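PDB 1T0F: transposon Tn7 transposition protein TnsA from Escherichia coli, which acts with TnsB as the Tn7 transposase and carries out the 5'-strand DNA breakage that helps release the element for insertion at a new site. Local coordinates for residues A[212-217]-A[250-255]. Sequence-based numbering, arbitrary orientation.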
loop_
_atom_site.group_PDB
_atom_site.type_symbol
_atom_site.label_atom_id
_atom_site.label_comp_id
_atom_site.label_asym_id
_atom_site.label_seq_id
_atom_site.Cartn_x
_atom_site.Cartn_y
_atom_site.Cartn_z
ATOM N N ASN A 212 -13.573 23.814 -11.491
ATOM C CA ASN A 212 -12.757 23.488 -10.326
ATOM C C ASN A 212 -13.620 22.873 -9.224
ATOM O O ASN A 212 -14.681 23.397 -8.887
ATOM C CB ASN A 212 -12.050 24.754 -9.825
ATOM C CG ASN A 212 -11.319 24.542 -8.516
ATOM O OD1 ASN A 212 -11.903 24.650 -7.439
ATOM N ND2 ASN A 212 -10.033 24.228 -8.606
ATOM N N ILE A 213 -13.150 21.763 -8.655
ATOM C CA ILE A 213 -13.902 21.055 -7.622
ATOM C C ILE A 213 -14.283 21.868 -6.385
ATOM O O ILE A 213 -15.386 21.715 -5.865
ATOM C CB ILE A 213 -13.141 19.771 -7.167
ATOM C CG1 ILE A 213 -13.975 18.999 -6.143
ATOM C CG2 ILE A 213 -11.801 20.140 -6.570
ATOM C CD1 ILE A 213 -15.297 18.506 -6.680
ATOM N N ILE A 214 -13.387 22.723 -5.903
ATOM C CA ILE A 214 -13.694 23.518 -4.716
ATOM C C ILE A 214 -14.781 24.552 -5.032
ATOM O O ILE A 214 -15.708 24.751 -4.244
ATOM C CB ILE A 214 -12.436 24.238 -4.183
ATOM C CG1 ILE A 214 -11.298 23.225 -3.986
ATOM C CG2 ILE A 214 -12.756 24.930 -2.865
ATOM C CD1 ILE A 214 -11.643 22.070 -3.052
ATOM N N ASN A 215 -14.669 25.200 -6.188
ATOM C CA ASN A 215 -15.663 26.192 -6.591
ATOM C C ASN A 215 -17.033 25.532 -6.686
ATOM O O ASN A 215 -18.019 26.043 -6.153
ATOM C CB ASN A 215 -15.296 26.812 -7.940
ATOM C CG ASN A 215 -14.083 27.707 -7.855
ATOM O OD1 ASN A 215 -13.720 28.174 -6.775
ATOM N ND2 ASN A 215 -13.456 27.966 -8.996
ATOM N N VAL A 216 -17.090 24.381 -7.352
ATOM C CA VAL A 216 -18.344 23.658 -7.500
ATOM C C VAL A 216 -18.965 23.290 -6.153
ATOM O O VAL A 216 -20.166 23.486 -5.953
ATOM C CB VAL A 216 -18.161 22.376 -8.346
ATOM C CG1 VAL A 216 -19.437 21.547 -8.316
ATOM C CG2 VAL A 216 -17.827 22.749 -9.779
ATOM N N CYS A 217 -18.166 22.761 -5.229
ATOM C CA CYS A 217 -18.695 22.399 -3.917
ATOM C C CYS A 217 -19.348 23.600 -3.237
ATOM O O CYS A 217 -20.409 23.478 -2.625
ATOM C CB CYS A 217 -17.587 21.854 -3.009
ATOM S SG CYS A 217 -16.996 20.211 -3.471
ATOM N N LYS A 250 -1.986 15.933 -8.487
ATOM C CA LYS A 250 -2.304 17.349 -8.572
ATOM C C LYS A 250 -2.983 17.682 -7.254
ATOM O O LYS A 250 -3.731 16.864 -6.722
ATOM C CB LYS A 250 -3.260 17.607 -9.737
ATOM C CG LYS A 250 -3.634 19.066 -9.937
ATOM C CD LYS A 250 -4.535 19.231 -11.152
ATOM C CE LYS A 250 -3.844 18.754 -12.421
ATOM N NZ LYS A 250 -4.701 18.937 -13.630
ATOM N N SER A 251 -2.710 18.863 -6.710
ATOM C CA SER A 251 -3.340 19.263 -5.461
ATOM C C SER A 251 -4.839 19.054 -5.643
ATOM O O SER A 251 -5.395 19.401 -6.688
ATOM C CB SER A 251 -3.052 20.737 -5.170
ATOM O OG SER A 251 -3.591 21.119 -3.916
ATOM N N PHE A 252 -5.493 18.477 -4.641
ATOM C CA PHE A 252 -6.926 18.231 -4.737
ATOM C C PHE A 252 -7.680 19.521 -5.056
ATOM O O PHE A 252 -8.573 19.527 -5.893
ATOM C CB PHE A 252 -7.449 17.618 -3.429
ATOM C CG PHE A 252 -8.931 17.343 -3.429
ATOM C CD1 PHE A 252 -9.844 18.364 -3.153
ATOM C CD2 PHE A 252 -9.418 16.070 -3.729
ATOM C CE1 PHE A 252 -11.221 18.123 -3.178
ATOM C CE2 PHE A 252 -10.792 15.815 -3.759
ATOM C CZ PHE A 252 -11.697 16.849 -3.482
ATOM N N ARG A 253 -7.301 20.615 -4.404
ATOM C CA ARG A 253 -7.977 21.897 -4.617
ATOM C C ARG A 253 -7.861 22.374 -6.063
ATOM O O ARG A 253 -8.632 23.227 -6.507
ATOM C CB ARG A 253 -7.386 22.961 -3.689
ATOM C CG ARG A 253 -6.056 23.501 -4.179
ATOM C CD ARG A 253 -5.434 24.447 -3.181
ATOM N NE ARG A 253 -5.016 23.742 -1.976
ATOM C CZ ARG A 253 -4.325 24.302 -0.992
ATOM N NH1 ARG A 253 -3.976 25.579 -1.075
ATOM N NH2 ARG A 253 -3.980 23.584 0.069
ATOM N N ALA A 254 -6.897 21.822 -6.793
ATOM C CA ALA A 254 -6.664 22.189 -8.186
ATOM C C ALA A 254 -7.328 21.229 -9.177
ATOM O O ALA A 254 -7.299 21.451 -10.386
ATOM C CB ALA A 254 -5.165 22.258 -8.450
ATOM N N ASN A 255 -7.922 20.155 -8.668
ATOM C CA ASN A 255 -8.584 19.189 -9.541
ATOM C C ASN A 255 -9.865 19.767 -10.130
ATOM O O ASN A 255 -10.563 20.532 -9.473
ATOM C CB ASN A 255 -8.964 17.924 -8.759
ATOM C CG ASN A 255 -7.867 16.878 -8.752
ATOM O OD1 ASN A 255 -8.085 15.742 -9.168
ATOM N ND2 ASN A 255 -6.692 17.247 -8.266
#
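Asn212 illustrates how one carboxamide can both cap a helix and tie it to a neighbouring loop. With CG anti to the backbone N (chi1 173°), the group turns its two ends to different tasks. Asn212 OD1 faces back to the helix, accepting from Asn215 N at 3.1 Å on an in-plane lone pair and, more weakly, from Ile214 N. Asn212 ND2 reaches across to Arg253 O at 2.7 Å, with the acceptor close to the amide plane, so the rotation of the group is fixed from both ends. Beside it Ile213 N, in the first turn of the helix, donates almost straight (175°) to Asn255 O over 3.0 Å. The arrangement is thus a classic N-cap, at the start of helix 213-223 in the C-terminal part of TnsA, docked against a 3-10 turn at 252-254, away from the metal site. An alanine in place of Asn212 would lose the carboxamide and would probably loosen both the helix start and its tie to the turn. Alongside these polar links, the isoleucines meet Phe252: Ile214 CD1 lies at the ring edge, 4.0 Å from Phe252 CE1, while Ile213 CG2 approaches that same CE1 obliquely. Ile214 CG1 also rests against the backbone of Arg253, 3.6 Å from its CA. Beyond this contact, Phe246 packs edge-to-face with Phe252, and Leu232 of helix 230-240 touches both Phe252 and Ile214.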